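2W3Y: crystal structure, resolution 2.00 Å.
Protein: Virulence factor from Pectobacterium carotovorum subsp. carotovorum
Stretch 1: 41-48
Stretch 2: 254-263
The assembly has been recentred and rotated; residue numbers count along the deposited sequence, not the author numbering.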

# COMPACT_ATOMS: atom_id res chain seq x y z
N ALA A 41 -13.09 1.87 -1.40
CA ALA A 41 -12.33 1.20 -0.37
C ALA A 41 -10.84 1.52 -0.54
O ALA A 41 -10.38 1.69 -1.66
N VAL A 42 -10.11 1.60 0.57
CA VAL A 42 -8.65 1.67 0.55
C VAL A 42 -8.16 0.47 1.34
O VAL A 42 -8.50 0.34 2.52
N GLN A 43 -7.38 -0.40 0.71
CA GLN A 43 -6.84 -1.58 1.33
C GLN A 43 -5.49 -1.18 1.92
O GLN A 43 -4.57 -0.91 1.20
N TYR A 44 -5.38 -1.09 3.24
CA TYR A 44 -4.12 -0.73 3.89
C TYR A 44 -3.29 -1.98 4.17
O TYR A 44 -3.76 -2.88 4.86
N GLN A 45 -2.07 -2.07 3.62
CA GLN A 45 -1.31 -3.33 3.71
C GLN A 45 0.19 -3.14 3.99
O GLN A 45 0.78 -2.12 3.64
N THR A 46 0.79 -4.14 4.64
CA THR A 46 2.25 -4.19 4.84
C THR A 46 2.74 -5.58 4.47
O THR A 46 2.42 -6.58 5.14
N TYR A 47 3.51 -5.67 3.38
CA TYR A 47 4.00 -6.96 2.93
C TYR A 47 5.49 -7.05 3.17
O TYR A 47 6.26 -6.21 2.69
N GLN A 48 5.90 -8.07 3.89
CA GLN A 48 7.32 -8.38 3.98
C GLN A 48 7.60 -9.67 3.23
O GLN A 48 6.95 -10.68 3.47
N ALA A 254 -3.41 5.14 13.38
CA ALA A 254 -2.76 3.89 12.96
C ALA A 254 -3.56 3.14 11.88
O ALA A 254 -4.74 2.81 12.07
N ILE A 255 -2.90 2.84 10.76
CA ILE A 255 -3.52 2.00 9.72
C ILE A 255 -3.77 0.57 10.19
O ILE A 255 -4.67 -0.10 9.68
N ASP A 256 -3.01 0.11 11.19
CA ASP A 256 -3.27 -1.23 11.76
C ASP A 256 -4.59 -1.37 12.56
O ASP A 256 -5.00 -2.49 12.90
N ASP A 257 -5.24 -0.24 12.84
CA ASP A 257 -6.61 -0.23 13.38
C ASP A 257 -7.73 -0.26 12.31
O ASP A 257 -8.90 -0.42 12.66
N ALA A 258 -7.39 -0.10 11.03
CA ALA A 258 -8.41 -0.13 9.97
C ALA A 258 -8.98 -1.53 9.70
O ALA A 258 -8.28 -2.54 9.81
N ASP A 259 -10.26 -1.58 9.35
CA ASP A 259 -10.93 -2.82 8.97
C ASP A 259 -10.32 -3.48 7.72
O ASP A 259 -10.37 -4.70 7.58
N SER A 260 -9.69 -2.68 6.85
CA SER A 260 -9.04 -3.21 5.64
C SER A 260 -7.55 -3.59 5.79
O SER A 260 -6.88 -3.83 4.79
N TYR A 261 -7.04 -3.61 7.02
CA TYR A 261 -5.60 -3.80 7.23
C TYR A 261 -5.18 -5.26 7.29
O TYR A 261 -5.88 -6.08 7.88
N PHE A 262 -4.03 -5.57 6.68
CA PHE A 262 -3.38 -6.87 6.78
C PHE A 262 -1.87 -6.67 6.71
O PHE A 262 -1.39 -5.81 5.97
N ASP A 263 -1.14 -7.46 7.48
CA ASP A 263 0.31 -7.55 7.33
C ASP A 263 0.73 -9.01 7.39
O ASP A 263 0.05 -9.83 8.00

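Stretch 1 is a continuous strand, and stretch 2 reaches it through a type I turn, A258 to Y261, before joining it as a parallel strand at F262 and D263. The backbone makes two regular bonds, F262 N to Y44 O (3.3 Å) and T46 N to F262 O (3.1 Å). Ahead of them the turn offers no regular strand edge, and side chains supply much of the polar pairing.

S260 is the pivot. Its CA-to-CB bond points toward stretch 1, and with chi1 in the p well its hydroxyl donates to V42 O, OG to O 2.6 Å. The same OG accepts a weak bond from Y44 N at 3.4 Å, so one small side chain serves a carbonyl and an amide two residues apart, imitating a neighbouring strand. Serine suits the place because its short arm carries both a donor and an acceptor close to its own backbone.

The carbonyl of S260 is served by Q43, whose side chain (t, p) starts sideways but bends so that its end comes nearer; NE2 donates to S260 O at 3.3 Å, nearly linearly, while OE1 is bonded elsewhere in the structure. Q45 (m, m) also brings its amide close: NE2 donates to Y44 O at 2.9 Å within its own strand and lies 3.1 Å from S260 O. Its other end is satisfied too, since Y47 OH donates to Q45 OE1 at 2.6 Å. A glutamine is apt here, having a donor for the carbonyl of Y44 and an acceptor for the Y47 phenol on one side chain.

Y44, buried and in the m rotamer, points toward stretch 2 and fills the space beside the turn. I255 (p, t) places CG2 3.7 Å from Y44 CD1, an off-centre CH-pi contact, and A258 CB lies 3.8 Å from Y44 CD2. The ring thus gains apolar neighbours while its OH finds a partner elsewhere in the structure. A258 fills its place with a single methyl.

Farther along, Q45 and F262 share one face of the sheet, with Q45 NE2 3.5 Å from F262 CB. F262 (t) meets Y47 edge to edge, CD2 to CE1 4.3 Å; the CA-to-CB bond of Y47 points away, but the end of its side chain comes nearer to stretch 2. T46 (m) and D263 (p) occupy the other face, their CB atoms 3.9 Å apart. T46 OG1 lies 3.9 Å from Y261 CE1, and T46 OG1, Y261 OH and D263 OD2 all have hydrogen-bond partners elsewhere in the structure.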

# COMPACT_ATOMS: atom_id res chain seq x y z
CB ALA A 41 -12.56 -0.31 -0.45
CB VAL A 42 -8.10 2.94 1.26
CG1 VAL A 42 -6.58 3.01 1.12
CG2 VAL A 42 -8.77 4.20 0.74
CB GLN A 43 -6.67 -2.65 0.24
CG GLN A 43 -6.60 -4.06 0.71
CD GLN A 43 -7.95 -4.67 0.81
OE1 GLN A 43 -8.60 -4.99 -0.21
NE2 GLN A 43 -8.43 -4.83 2.05
CB TYR A 44 -4.39 0.02 5.20
CG TYR A 44 -5.03 1.37 5.05
CD1 TYR A 44 -4.29 2.47 4.59
CD2 TYR A 44 -6.37 1.57 5.39
CE1 TYR A 44 -4.86 3.73 4.47
CE2 TYR A 44 -6.96 2.85 5.26
CZ TYR A 44 -6.19 3.90 4.79
OH TYR A 44 -6.74 5.15 4.68
CB GLN A 45 -1.46 -4.15 2.41
CG GLN A 45 -2.88 -4.24 1.87
CD GLN A 45 -3.64 -5.43 2.41
OE1 GLN A 45 -3.39 -6.56 2.00
NE2 GLN A 45 -4.55 -5.19 3.36
CB THR A 46 2.66 -3.88 6.31
OG1 THR A 46 2.09 -2.64 6.72
CG2 THR A 46 4.19 -3.77 6.43
CB TYR A 47 3.73 -7.19 1.45
CG TYR A 47 2.28 -7.11 1.05
CD1 TYR A 47 1.27 -7.62 1.87
CD2 TYR A 47 1.90 -6.53 -0.17
CE1 TYR A 47 -0.08 -7.54 1.52
CE2 TYR A 47 0.55 -6.46 -0.55
CZ TYR A 47 -0.43 -6.98 0.30
OH TYR A 47 -1.77 -6.93 -0.05
CB GLN A 48 7.77 -8.48 5.43
CG GLN A 48 9.28 -8.74 5.52
CD GLN A 48 9.78 -8.84 6.95
OE1 GLN A 48 9.23 -8.23 7.87
NE2 GLN A 48 10.84 -9.63 7.14
CB ALA A 254 -2.50 2.99 14.17
CB ILE A 255 -2.77 2.02 8.34
CG1 ILE A 255 -1.38 1.37 8.43
CG2 ILE A 255 -2.72 3.46 7.78
CD1 ILE A 255 -0.72 1.11 7.08
CB ASP A 256 -2.04 -1.80 12.51
CG ASP A 256 -1.76 -1.11 13.85
OD1 ASP A 256 -2.57 -0.28 14.30
OD2 ASP A 256 -0.70 -1.43 14.46
CB ASP A 257 -6.86 0.95 14.33
CG ASP A 257 -6.01 0.89 15.59
OD1 ASP A 257 -5.73 -0.22 16.10
OD2 ASP A 257 -5.63 1.98 16.09
CB ALA A 258 -7.86 0.48 8.66
CB ASP A 259 -12.44 -2.58 8.77
CG ASP A 259 -13.10 -1.90 9.97
OD1 ASP A 259 -13.67 -2.64 10.81
OD2 ASP A 259 -13.02 -0.65 10.10
CB SER A 260 -9.17 -2.20 4.49
OG SER A 260 -8.40 -1.03 4.76
CB TYR A 261 -5.15 -3.11 8.53
CG TYR A 261 -3.69 -3.33 8.89
CD1 TYR A 261 -2.67 -2.59 8.28
CD2 TYR A 261 -3.33 -4.28 9.87
CE1 TYR A 261 -1.31 -2.80 8.63
CE2 TYR A 261 -2.00 -4.48 10.21
CZ TYR A 261 -1.00 -3.74 9.60
OH TYR A 261 0.31 -3.96 9.97
CB PHE A 262 -3.83 -7.79 5.64
CG PHE A 262 -3.19 -9.17 5.66
CD1 PHE A 262 -3.66 -10.17 6.51
CD2 PHE A 262 -2.11 -9.46 4.81
CE1 PHE A 262 -3.07 -11.45 6.52
CE2 PHE A 262 -1.52 -10.75 4.81
CZ PHE A 262 -1.99 -11.73 5.68
CB ASP A 263 1.03 -6.77 8.43
CG ASP A 263 0.92 -7.45 9.79
OD1 ASP A 263 -0.17 -7.37 10.38
OD2 ASP A 263 1.92 -8.06 10.25